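Local coordinates for protein 1-carboxybiuret hydrolase subunit AtzE (Pseudomonas sp., PDB 6C62) that hydrolyses 1-carboxybiuret to urea-1,3-dicarboxylate and ammonia, a step in the bacterial breakdown of the herbicide atrazine, at residues A[67-72]-A[162-167]; A[154-159]-A[180-185]; A[15-20]-A[51-56]; A[75-80]-A[99-104]. One frame throughout, in Å; residues are numbered along the deposited sequence. Where two conformers were deposited one is given.

From the N terminus, interaction 3 closes the first loop, joining residues 15-20 at the start of helix 17-35 to 51-56 in helix 43-58. It is complete before interaction 1 opens at 67-72, which pairs two parallel strands of the central sheet by reaching forward to 162-167. Nested inside that long loop, interaction 4 fastens the segment after strand 70-74 (75-80) to the beginning of helix 102-109 (99-104). Interaction 2 crosses interaction 1: it starts at 154-159, before 162-167 is reached, and ends at 180-185. Interactions 2, 3 and 4 each touch interaction 1 but not one another, so helices and loops gather round one strand pair.

Interaction 1 of 4, residues A[67-72]-A[162-167]; sequences AGLPYA and QVPLSL
Two neighbouring parallel strands of the large mixed sheet begin here, and Tyr71 and Ala72 of one run beside Leu165, Ser166 and Leu167 of the other. Leu167 N donates to Ala72 O at 3.1 Å, while Ala72 N reaches Leu165 O in a weak bond of 3.4 Å. Ala72 and Ser166 turn to one face of the sheet, Tyr71 and Leu165 to the other. Leu69 holds CG anti to the backbone N (chi1 -173°), which sets it 3.8 Å from Pro164 CG. Beyond it, Leu69 CD1 presses on Pro164 CG at 3.5 Å, tighter than a usual carbon contact, and CD2 meets Leu165 CD2 at 4.0 Å, the leucines crossing at about a right angle. An alanine at Leu69 would probably open a gap beside the Pro164 ring and leave Leu165 CD2 without this methyl neighbour. Pro164 has no N-H to offer; the buried Pro70 O faces Pro164 CD at 3.1 Å without a hydrogen-bond partner. The small Ala72 puts CB 4.4 Å from Val163 CG2. Thr3 and Ile6 of helix 3-11 pack on Leu69 and Pro164. Such parallel pairing of buried, mostly apolar strands is typical of the amidase core sheet.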
loop_
_atom_site.group_PDB
_atom_site.type_symbol
_atom_site.label_atom_id
_atom_site.label_comp_id
_atom_site.label_asym_id
_atom_site.label_seq_id
_atom_site.Cartn_x
_atom_site.Cartn_y
_atom_site.Cartn_z
ATOM N N ALA A 67 26.567 -28.154 -4.207
ATOM C CA ALA A 67 27.441 -28.421 -5.361
ATOM C C ALA A 67 27.036 -29.607 -6.189
ATOM O O ALA A 67 27.032 -30.739 -5.720
ATOM C CB ALA A 67 28.904 -28.589 -4.914
ATOM N N GLY A 68 26.647 -29.330 -7.422
ATOM C CA GLY A 68 26.293 -30.337 -8.405
ATOM C C GLY A 68 24.829 -30.737 -8.425
ATOM O O GLY A 68 24.441 -31.572 -9.235
ATOM N N LEU A 69 24.006 -30.160 -7.553
ATOM C CA LEU A 69 22.592 -30.575 -7.393
ATOM C C LEU A 69 21.766 -30.029 -8.560
ATOM O O LEU A 69 21.720 -28.838 -8.784
ATOM C CB LEU A 69 22.026 -30.076 -6.075
ATOM C CG LEU A 69 20.618 -30.604 -5.747
ATOM C CD1 LEU A 69 20.675 -32.032 -5.255
ATOM C CD2 LEU A 69 19.922 -29.789 -4.717
ATOM N N PRO A 70 21.146 -30.906 -9.350
ATOM C CA PRO A 70 20.269 -30.364 -10.397
ATOM C C PRO A 70 18.974 -29.750 -9.898
ATOM O O PRO A 70 18.402 -30.199 -8.882
ATOM C CB PRO A 70 19.920 -31.601 -11.217
ATOM C CG PRO A 70 20.928 -32.618 -10.860
ATOM C CD PRO A 70 21.250 -32.364 -9.438
ATOM N N TYR A 71 18.506 -28.724 -10.614
ATOM C CA TYR A 71 17.240 -28.045 -10.272
ATOM C C TYR A 71 16.651 -27.436 -11.534
ATOM O O TYR A 71 17.332 -27.359 -12.594
ATOM C CB TYR A 71 17.414 -27.004 -9.171
ATOM C CG TYR A 71 18.072 -25.743 -9.575
ATOM C CD1 TYR A 71 19.455 -25.701 -9.821
ATOM C CD2 TYR A 71 17.355 -24.550 -9.737
ATOM C CE1 TYR A 71 20.070 -24.540 -10.155
ATOM C CE2 TYR A 71 17.988 -23.360 -10.075
ATOM C CZ TYR A 71 19.333 -23.339 -10.270
ATOM O OH TYR A 71 20.014 -22.167 -10.685
ATOM N N ALA A 72 15.372 -27.157 -11.449
ATOM C CA ALA A 72 14.682 -26.419 -12.496
ATOM C C ALA A 72 13.749 -25.402 -11.889
ATOM O O ALA A 72 13.410 -25.478 -10.683
ATOM C CB ALA A 72 13.959 -27.369 -13.415
ATOM N N GLN A 162 12.812 -36.242 -12.086
ATOM C CA GLN A 162 13.630 -35.500 -13.075
ATOM C C GLN A 162 14.666 -34.610 -12.367
ATOM O O GLN A 162 15.803 -34.548 -12.798
ATOM C CB GLN A 162 12.769 -34.661 -14.020
ATOM C CG GLN A 162 11.819 -35.491 -14.913
ATOM C CD GLN A 162 10.697 -34.669 -15.547
ATOM O OE1 GLN A 162 10.536 -33.504 -15.214
ATOM N NE2 GLN A 162 9.944 -35.255 -16.478
ATOM N N VAL A 163 14.238 -33.893 -11.337
ATOM C CA VAL A 163 15.133 -33.129 -10.491
ATOM C C VAL A 163 14.745 -33.279 -9.041
ATOM O O VAL A 163 13.605 -33.566 -8.741
ATOM C CB VAL A 163 15.156 -31.593 -10.857
ATOM C CG1 VAL A 163 15.761 -31.401 -12.217
ATOM C CG2 VAL A 163 13.771 -30.993 -10.851
ATOM N N PRO A 164 15.707 -33.119 -8.127
ATOM C CA PRO A 164 15.458 -33.201 -6.704
ATOM C C PRO A 164 14.924 -31.878 -6.048
ATOM O O PRO A 164 14.441 -31.928 -4.948
ATOM C CB PRO A 164 16.830 -33.542 -6.125
ATOM C CG PRO A 164 17.803 -32.875 -7.054
ATOM C CD PRO A 164 17.164 -33.053 -8.423
ATOM N N LEU A 165 15.043 -30.739 -6.746
ATOM C CA LEU A 165 14.731 -29.397 -6.246
ATOM C C LEU A 165 14.128 -28.618 -7.389
ATOM O O LEU A 165 14.599 -28.710 -8.538
ATOM C CB LEU A 165 16.020 -28.718 -5.803
ATOM C CG LEU A 165 15.988 -27.211 -5.465
ATOM C CD1 LEU A 165 15.123 -26.927 -4.238
ATOM C CD2 LEU A 165 17.407 -26.726 -5.179
ATOM N N SER A 166 13.069 -27.873 -7.096
ATOM C CA SER A 166 12.617 -26.878 -8.035
ATOM C C SER A 166 12.198 -25.602 -7.323
ATOM O O SER A 166 12.079 -25.568 -6.095
ATOM C CB SER A 166 11.468 -27.407 -8.897
ATOM O OG SER A 166 10.368 -27.730 -8.081
ATOM N N LEU A 167 12.039 -24.536 -8.111
ATOM C CA LEU A 167 11.455 -23.281 -7.609
ATOM C C LEU A 167 10.083 -23.061 -8.167
ATOM O O LEU A 167 9.863 -23.295 -9.330
ATOM C CB LEU A 167 12.344 -22.089 -7.909
ATOM C CG LEU A 167 13.737 -22.106 -7.348
ATOM C CD1 LEU A 167 14.380 -20.747 -7.512
ATOM C CD2 LEU A 167 13.770 -22.530 -5.886
#

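Interaction 2 of 4, residues A[154-159]-A[180-185]; sequences SGAAIA and SLCGVW
Val184 and Ile158 cross obliquely, methyl against methyl, with Val184 CG1 3.7 Å from Ile158 CG2. The valine holds CG1 anti to its carbonyl carbon (chi1 -58°), and the same methyl lies 3.9 Å from Ala159 CB, so one branch touches two residues of helix 152-159. The beta-branched Ile158 offers its short CG2 arm to this contact. Against the preceding turn of helix 152-159, Cys182, from the end of helix 176-182, lays SG beside the Gly155-Ala156 peptide, 3.7 Å from both Gly155 C and Ala156 N. Glycine suits Gly155 because a CB there would crowd Cys182 SG. Ala159 is likewise small enough to let Ala159 CB lie 3.5 Å from Cys182 O, an oxygen that accepts from the side chain of His141. Gly183, with positive phi (68°), ends helix 176-182 and turns the chain into Val184, whose side chain then faces helix 152-159, while the indole of Trp185 leads away to strand 411-416. Close approach through glycine and alanine fits the glycine- and serine-rich amidase signature, in which helix 152-159 follows Ser150, a residue assigned by similarity to the charge relay system.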
loop_
_atom_site.group_PDB
_atom_site.type_symbol
_atom_site.label_atom_id
_atom_site.label_comp_id
_atom_site.label_asym_id
_atom_site.label_seq_id
_atom_site.Cartn_x
_atom_site.Cartn_y
_atom_site.Cartn_z
ATOM N N SER A 154 6.800 -27.628 -11.394
ATOM C CA SER A 154 7.693 -27.685 -10.247
ATOM C C SER A 154 7.403 -28.843 -9.397
ATOM O O SER A 154 8.338 -29.503 -8.923
ATOM C CB SER A 154 7.643 -26.371 -9.428
ATOM O OG SER A 154 7.907 -25.258 -10.309
ATOM N N GLY A 155 6.137 -29.165 -9.194
ATOM C CA GLY A 155 5.784 -30.370 -8.430
ATOM C C GLY A 155 6.019 -31.666 -9.229
ATOM O O GLY A 155 6.541 -32.641 -8.700
ATOM N N ALA A 156 5.622 -31.667 -10.486
ATOM C CA ALA A 156 5.725 -32.879 -11.318
ATOM C C ALA A 156 7.152 -33.259 -11.582
ATOM O O ALA A 156 7.466 -34.431 -11.556
ATOM C CB ALA A 156 4.984 -32.726 -12.628
ATOM N N ALA A 157 8.019 -32.288 -11.824
ATOM C CA ALA A 157 9.422 -32.632 -12.087
ATOM C C ALA A 157 10.044 -33.378 -10.925
ATOM O O ALA A 157 10.893 -34.276 -11.163
ATOM C CB ALA A 157 10.266 -31.405 -12.427
ATOM N N ILE A 158 9.647 -33.041 -9.697
ATOM C CA ILE A 158 10.205 -33.714 -8.532
ATOM C C ILE A 158 9.576 -35.111 -8.371
ATOM O O ILE A 158 10.311 -36.074 -8.210
ATOM C CB ILE A 158 10.041 -32.916 -7.249
ATOM C CG1 ILE A 158 10.806 -31.581 -7.426
ATOM C CG2 ILE A 158 10.552 -33.697 -6.055
ATOM C CD1 ILE A 158 10.353 -30.611 -6.469
ATOM N N ALA A 159 8.260 -35.237 -8.556
ATOM C CA ALA A 159 7.601 -36.506 -8.340
ATOM C C ALA A 159 7.984 -37.513 -9.445
ATOM O O ALA A 159 7.996 -38.678 -9.205
ATOM C CB ALA A 159 6.126 -36.351 -8.281
ATOM N N SER A 180 1.029 -30.768 -2.537
ATOM C CA SER A 180 -0.034 -31.674 -2.066
ATOM C C SER A 180 -0.391 -32.750 -3.103
ATOM O O SER A 180 -0.413 -33.960 -2.796
ATOM C CB SER A 180 -1.272 -30.903 -1.713
ATOM O OG SER A 180 -2.298 -31.693 -1.144
ATOM N N LEU A 181 -0.739 -32.291 -4.293
ATOM C CA LEU A 181 -1.215 -33.136 -5.333
ATOM C C LEU A 181 -0.171 -34.075 -5.960
ATOM O O LEU A 181 -0.552 -35.195 -6.336
ATOM C CB LEU A 181 -1.951 -32.353 -6.372
ATOM C CG LEU A 181 -3.120 -31.515 -5.883
ATOM C CD1 LEU A 181 -3.947 -31.066 -7.071
ATOM C CD2 LEU A 181 -3.992 -32.296 -4.920
ATOM N N CYS A 182 1.096 -33.663 -6.001
ATOM C CA CYS A 182 2.199 -34.491 -6.518
ATOM C C CYS A 182 2.902 -35.339 -5.438
ATOM O O CYS A 182 3.764 -36.181 -5.765
ATOM C CB CYS A 182 3.216 -33.639 -7.255
ATOM S SG CYS A 182 2.608 -33.049 -8.838
ATOM N N GLY A 183 2.586 -35.121 -4.170
ATOM C CA GLY A 183 3.256 -35.835 -3.143
ATOM C C GLY A 183 4.720 -35.477 -2.979
ATOM O O GLY A 183 5.563 -36.364 -2.811
ATOM N N VAL A 184 5.024 -34.175 -2.935
ATOM C CA VAL A 184 6.377 -33.754 -2.692
ATOM C C VAL A 184 6.365 -32.637 -1.643
ATOM O O VAL A 184 5.298 -32.223 -1.180
ATOM C CB VAL A 184 7.068 -33.265 -3.988
ATOM C CG1 VAL A 184 7.080 -34.361 -5.064
ATOM C CG2 VAL A 184 6.386 -32.005 -4.543
ATOM N N TRP A 185 7.558 -32.212 -1.240
ATOM C CA TRP A 185 7.714 -31.230 -0.189
ATOM C C TRP A 185 7.658 -29.817 -0.801
ATOM O O TRP A 185 8.164 -29.597 -1.889
ATOM C CB TRP A 185 9.046 -31.387 0.562
ATOM C CG TRP A 185 9.120 -32.602 1.391
ATOM C CD1 TRP A 185 9.490 -33.881 0.988
ATOM C CD2 TRP A 185 8.809 -32.701 2.772
ATOM N NE1 TRP A 185 9.427 -34.749 2.057
ATOM C CE2 TRP A 185 9.018 -34.050 3.161
ATOM C CE3 TRP A 185 8.332 -31.796 3.715
ATOM C CZ2 TRP A 185 8.764 -34.496 4.453
ATOM C CZ3 TRP A 185 8.094 -32.249 4.988
ATOM C CH2 TRP A 185 8.323 -33.570 5.347
#

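Interaction 3 of 4, residues A[15-20]-A[51-56]; sequences TSARDV and DAIDVR
Asp54 grips the first turn of helix 17-35 with both carboxylate oxygens. OD1 of Asp54 accepts from Ala17 N at 2.7 Å, and its OD2 accepts from Arg18 N at 3.0 Å, each through the syn lone pair; this forked grip fixes the rotation of the carboxylate. A negative group suits the place, since these amides lie at the positive end of the helix dipole, which would probably stabilise the charge. Ser16 is the N-cap, its OG accepting from Asp19 N at 2.9 Å. The fit is tight: Ala17 CB, small enough to come close, lies 3.3 Å from Asp54 OD1, with Ile53 CG2 as its apolar neighbour. On the looser, partly solvent-open flank, the bend of Arg18 at chi2 (62°) brings CD to 3.3 Å from Asp51 OD1, and Arg18 NH2 beyond it forms a salt bridge with Asp51 OD1 at 2.9 Å. The oxygen lies near the guanidinium plane, but the two flat groups are turned 46° apart, and Arg18 NE forms a salt bridge with Glu22. Helix 17-35 is backed by helix 3-11, where Ile6 and Ile10 touch Val20, while Ile53 of helix 43-58 packs on Ala67, just ahead of strand 70-74.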
loop_
_atom_site.group_PDB
_atom_site.type_symbol
_atom_site.label_atom_id
_atom_site.label_comp_id
_atom_site.label_asym_id
_atom_site.label_seq_id
_atom_site.Cartn_x
_atom_site.Cartn_y
_atom_site.Cartn_z
ATOM N N THR A 15 30.602 -39.858 -7.563
ATOM C CA THR A 15 30.099 -39.579 -8.884
ATOM C C THR A 15 30.534 -38.172 -9.253
ATOM O O THR A 15 30.652 -37.291 -8.385
ATOM C CB THR A 15 28.561 -39.750 -8.938
ATOM O OG1 THR A 15 28.044 -39.501 -10.258
ATOM C CG2 THR A 15 27.944 -38.795 -7.986
ATOM N N SER A 16 30.776 -37.931 -10.542
ATOM C CA SER A 16 31.038 -36.607 -11.008
ATOM C C SER A 16 29.726 -35.808 -11.120
ATOM O O SER A 16 28.628 -36.369 -11.320
ATOM C CB SER A 16 31.760 -36.643 -12.336
ATOM O OG SER A 16 30.906 -37.004 -13.405
ATOM N N ALA A 17 29.852 -34.496 -11.002
ATOM C CA ALA A 17 28.708 -33.625 -11.211
ATOM C C ALA A 17 28.186 -33.752 -12.642
ATOM O O ALA A 17 26.966 -33.727 -12.906
ATOM C CB ALA A 17 29.063 -32.174 -10.871
ATOM N N ARG A 18 29.105 -33.867 -13.590
ATOM C CA ARG A 18 28.704 -34.038 -14.974
ATOM C C ARG A 18 27.873 -35.319 -15.157
ATOM O O ARG A 18 26.877 -35.296 -15.893
ATOM C CB ARG A 18 29.929 -34.009 -15.904
ATOM C CG ARG A 18 29.664 -34.201 -17.393
ATOM C CD ARG A 18 28.787 -33.053 -17.884
ATOM N NE ARG A 18 28.470 -33.176 -19.292
ATOM C CZ ARG A 18 29.228 -32.782 -20.302
ATOM N NH1 ARG A 18 28.800 -33.004 -21.556
ATOM N NH2 ARG A 18 30.381 -32.154 -20.102
ATOM N N ASP A 19 28.253 -36.421 -14.525
ATOM C CA ASP A 19 27.408 -37.649 -14.611
ATOM C C ASP A 19 26.021 -37.489 -13.999
ATOM O O ASP A 19 25.032 -38.033 -14.515
ATOM C CB ASP A 19 28.090 -38.857 -13.919
ATOM C CG ASP A 19 29.259 -39.450 -14.740
ATOM O OD1 ASP A 19 29.433 -39.098 -15.921
ATOM O OD2 ASP A 19 29.992 -40.298 -14.187
ATOM N N VAL A 20 25.954 -36.783 -12.880
ATOM C CA VAL A 20 24.681 -36.477 -12.234
ATOM C C VAL A 20 23.789 -35.629 -13.146
ATOM O O VAL A 20 22.603 -35.911 -13.293
ATOM C CB VAL A 20 24.883 -35.785 -10.871
ATOM C CG1 VAL A 20 23.560 -35.258 -10.327
ATOM C CG2 VAL A 20 25.446 -36.803 -9.885
ATOM N N ASP A 51 30.388 -29.185 -15.201
ATOM C CA ASP A 51 31.816 -29.199 -15.484
ATOM C C ASP A 51 32.634 -28.303 -14.498
ATOM O O ASP A 51 33.701 -28.695 -14.008
ATOM C CB ASP A 51 32.095 -28.765 -16.901
ATOM C CG ASP A 51 31.832 -29.900 -17.962
ATOM O OD1 ASP A 51 31.477 -31.101 -17.638
ATOM O OD2 ASP A 51 32.018 -29.580 -19.176
ATOM N N ALA A 52 32.142 -27.099 -14.255
ATOM C CA ALA A 52 32.818 -26.159 -13.346
ATOM C C ALA A 52 32.924 -26.672 -11.914
ATOM O O ALA A 52 33.923 -26.438 -11.235
ATOM C CB ALA A 52 32.161 -24.771 -13.391
ATOM N N ILE A 53 31.886 -27.339 -11.421
ATOM C CA ILE A 53 31.938 -27.971 -10.106
ATOM C C ILE A 53 33.031 -29.087 -10.088
ATOM O O ILE A 53 33.813 -29.178 -9.122
ATOM C CB ILE A 53 30.571 -28.601 -9.719
ATOM C CG1 ILE A 53 29.481 -27.532 -9.507
ATOM C CG2 ILE A 53 30.690 -29.515 -8.485
ATOM C CD1 ILE A 53 29.771 -26.566 -8.398
ATOM N N ASP A 54 33.084 -29.932 -11.118
ATOM C CA ASP A 54 34.132 -30.975 -11.196
ATOM C C ASP A 54 35.549 -30.342 -11.229
ATOM O O ASP A 54 36.441 -30.800 -10.526
ATOM C CB ASP A 54 33.940 -31.955 -12.367
ATOM C CG ASP A 54 32.622 -32.790 -12.258
ATOM O OD1 ASP A 54 32.234 -33.166 -11.070
ATOM O OD2 ASP A 54 31.952 -33.028 -13.369
ATOM N N VAL A 55 35.726 -29.239 -11.936
ATOM C CA VAL A 55 37.011 -28.527 -11.887
ATOM C C VAL A 55 37.382 -28.061 -10.464
ATOM O O VAL A 55 38.556 -28.272 -10.038
ATOM C CB VAL A 55 37.060 -27.382 -12.909
ATOM C CG1 VAL A 55 38.161 -26.326 -12.628
ATOM C CG2 VAL A 55 37.151 -27.987 -14.301
ATOM N N ARG A 56 36.419 -27.492 -9.729
ATOM C CA ARG A 56 36.683 -27.048 -8.391
ATOM C C ARG A 56 37.043 -28.175 -7.448
ATOM O O ARG A 56 37.949 -28.062 -6.586
ATOM C CB ARG A 56 35.498 -26.231 -7.809
ATOM C CG ARG A 56 35.346 -24.884 -8.510
ATOM C CD ARG A 56 33.998 -24.210 -8.293
ATOM N NE ARG A 56 33.926 -23.636 -6.969
ATOM C CZ ARG A 56 32.812 -23.115 -6.447
ATOM N NH1 ARG A 56 31.681 -23.096 -7.148
ATOM N NH2 ARG A 56 32.833 -22.609 -5.219
#

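Interaction 4 of 4, residues A[75-80]-A[99-104]; sequences NLFDIE and ADAVLV
Asp100 reaches back to Glu80 although its CB points away from the loop 75-80. From that CB the chain turns, CG lying anti to the carbonyl carbon and beside the backbone N (chi1 -70°), which puts Asp100 CG 4.0 Å from Glu80 N. At the tip, Asp100 OD1 accepts from Glu80 N at 2.9 Å in a nearly straight bond (177° at the hydrogen), met on the anti side and 25° out of the carboxylate plane. The same oxygen forms a salt bridge with Arg45 of helix 43-58. Asp100 OD2, the second oxygen, accepts from a water at 2.6 Å that also donates to Glu80 OE1, bridging two acids. An alanine at Asp100 would probably leave Glu80 N without its acceptor and the charge of Arg45 without this mate. The contact belongs to a beta-alpha-beta crossover: the chain leaves strand 70-74, which carries Lys74, assigned to the charge relay by similarity, passes through this loop into helix 102-109 and returns in the parallel strand 113-118. At the N-cap, Ala101 N donates to Asp78 O at 2.9 Å from above the carbonyl plane. Ala101 CB meets the edge of the Phe77 ring, 3.8 Å from Phe77 CD2, and Leu103 CD1 lies near the same ring plane, 4.0 Å from Phe77 CE2. A water donates to both Asp78 OD2 and Ala99 O, while Asp78 OD1 is hydrogen-bonded to Thr84 OG1.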
loop_
_atom_site.group_PDB
_atom_site.type_symbol
_atom_site.label_atom_id
_atom_site.label_comp_id
_atom_site.label_asym_id
_atom_site.label_seq_id
_atom_site.Cartn_x
_atom_site.Cartn_y
_atom_site.Cartn_z
ATOM N N ASN A 75 8.648 -21.176 -15.069
ATOM C CA ASN A 75 9.076 -20.315 -16.164
ATOM C C ASN A 75 8.652 -18.853 -16.035
ATOM O O ASN A 75 8.810 -18.096 -16.976
ATOM C CB ASN A 75 8.779 -20.957 -17.514
ATOM C CG ASN A 75 7.306 -20.927 -17.939
ATOM O OD1 ASN A 75 6.514 -20.137 -17.452
ATOM N ND2 ASN A 75 6.948 -21.836 -18.836
ATOM N N LEU A 76 8.140 -18.426 -14.867
ATOM C CA LEU A 76 8.133 -17.005 -14.517
ATOM C C LEU A 76 9.509 -16.470 -13.947
ATOM O O LEU A 76 9.659 -15.253 -13.750
ATOM C CB LEU A 76 6.976 -16.688 -13.588
ATOM C CG LEU A 76 6.854 -17.399 -12.235
ATOM C CD1 LEU A 76 7.928 -16.933 -11.289
ATOM C CD2 LEU A 76 5.487 -17.149 -11.579
ATOM N N PHE A 77 10.488 -17.357 -13.725
ATOM C CA PHE A 77 11.795 -16.942 -13.285
ATOM C C PHE A 77 12.637 -16.609 -14.514
ATOM O O PHE A 77 12.693 -17.406 -15.482
ATOM C CB PHE A 77 12.566 -17.986 -12.467
ATOM C CG PHE A 77 12.070 -18.193 -11.064
ATOM C CD1 PHE A 77 10.986 -18.995 -10.792
ATOM C CD2 PHE A 77 12.689 -17.553 -9.998
ATOM C CE1 PHE A 77 10.527 -19.196 -9.463
ATOM C CE2 PHE A 77 12.263 -17.725 -8.704
ATOM C CZ PHE A 77 11.161 -18.554 -8.418
ATOM N N ASP A 78 13.301 -15.457 -14.448
ATOM C CA ASP A 78 14.254 -15.025 -15.518
ATOM C C ASP A 78 15.451 -15.949 -15.484
ATOM O O ASP A 78 16.029 -16.200 -14.402
ATOM C CB ASP A 78 14.792 -13.603 -15.268
ATOM C CG ASP A 78 13.788 -12.471 -15.623
ATOM O OD1 ASP A 78 12.703 -12.717 -16.218
ATOM O OD2 ASP A 78 14.091 -11.291 -15.266
ATOM N N ILE A 79 15.792 -16.462 -16.648
ATOM C CA ILE A 79 16.975 -17.273 -16.900
ATOM C C ILE A 79 17.737 -16.493 -17.982
ATOM O O ILE A 79 17.188 -16.175 -19.049
ATOM C CB ILE A 79 16.632 -18.681 -17.399
ATOM C CG1 ILE A 79 15.832 -19.462 -16.375
ATOM C CG2 ILE A 79 17.928 -19.426 -17.723
ATOM C CD1 ILE A 79 15.287 -20.776 -16.889
ATOM N N GLU A 80 18.977 -16.139 -17.682
ATOM C CA GLU A 80 19.766 -15.349 -18.607
ATOM C C GLU A 80 19.789 -15.949 -20.006
ATOM O O GLU A 80 20.018 -17.137 -20.140
ATOM C CB GLU A 80 21.223 -15.215 -18.117
ATOM C CG GLU A 80 22.074 -14.356 -19.048
ATOM C CD GLU A 80 23.454 -14.062 -18.485
ATOM O OE1 GLU A 80 23.776 -14.497 -17.346
ATOM O OE2 GLU A 80 24.224 -13.381 -19.222
ATOM N N ALA A 99 19.664 -11.110 -17.218
ATOM C CA ALA A 99 20.289 -11.711 -16.039
ATOM C C ALA A 99 19.345 -12.756 -15.465
ATOM O O ALA A 99 18.168 -12.675 -15.697
ATOM C CB ALA A 99 20.552 -10.597 -14.998
ATOM N N ASP A 100 19.886 -13.705 -14.731
ATOM C CA ASP A 100 19.106 -14.644 -13.911
ATOM C C ASP A 100 18.352 -13.908 -12.815
ATOM O O ASP A 100 18.843 -12.882 -12.302
ATOM C CB ASP A 100 20.063 -15.604 -13.181
ATOM C CG ASP A 100 20.755 -16.613 -14.126
ATOM O OD1 ASP A 100 20.190 -16.976 -15.223
ATOM O OD2 ASP A 100 21.840 -17.107 -13.717
ATOM N N ALA A 101 17.191 -14.431 -12.451
ATOM C CA ALA A 101 16.514 -14.013 -11.220
ATOM C C ALA A 101 17.485 -14.110 -10.074
ATOM O O ALA A 101 18.327 -14.993 -10.028
ATOM C CB ALA A 101 15.370 -14.964 -10.930
ATOM N N VAL A 102 17.329 -13.233 -9.113
ATOM C CA VAL A 102 18.185 -13.301 -7.921
ATOM C C VAL A 102 18.199 -14.674 -7.256
ATOM O O VAL A 102 19.253 -15.133 -6.854
ATOM C CB VAL A 102 17.775 -12.170 -6.912
ATOM C CG1 VAL A 102 18.455 -12.329 -5.595
ATOM C CG2 VAL A 102 18.136 -10.812 -7.534
ATOM N N LEU A 103 17.040 -15.341 -7.111
ATOM C CA LEU A 103 17.077 -16.638 -6.490
ATOM C C LEU A 103 17.871 -17.711 -7.281
ATOM O O LEU A 103 18.552 -18.585 -6.664
ATOM C CB LEU A 103 15.671 -17.166 -6.196
ATOM C CG LEU A 103 14.807 -16.290 -5.316
ATOM C CD1 LEU A 103 13.578 -17.037 -4.939
ATOM C CD2 LEU A 103 15.578 -15.843 -4.072
ATOM N N VAL A 104 17.798 -17.621 -8.612
ATOM C CA VAL A 104 18.606 -18.460 -9.489
ATOM C C VAL A 104 20.094 -18.165 -9.296
ATOM O O VAL A 104 20.894 -19.122 -9.171
ATOM C CB VAL A 104 18.177 -18.309 -10.963
ATOM C CG1 VAL A 104 19.149 -19.051 -11.893
ATOM C CG2 VAL A 104 16.734 -18.762 -11.146
HETATM O O HOH W 1 16.542 -10.668 -14.421
HETATM O O HOH W 2 22.841 -13.625 -14.855
HETATM O O HOH W 3 23.818 -17.056 -15.475
#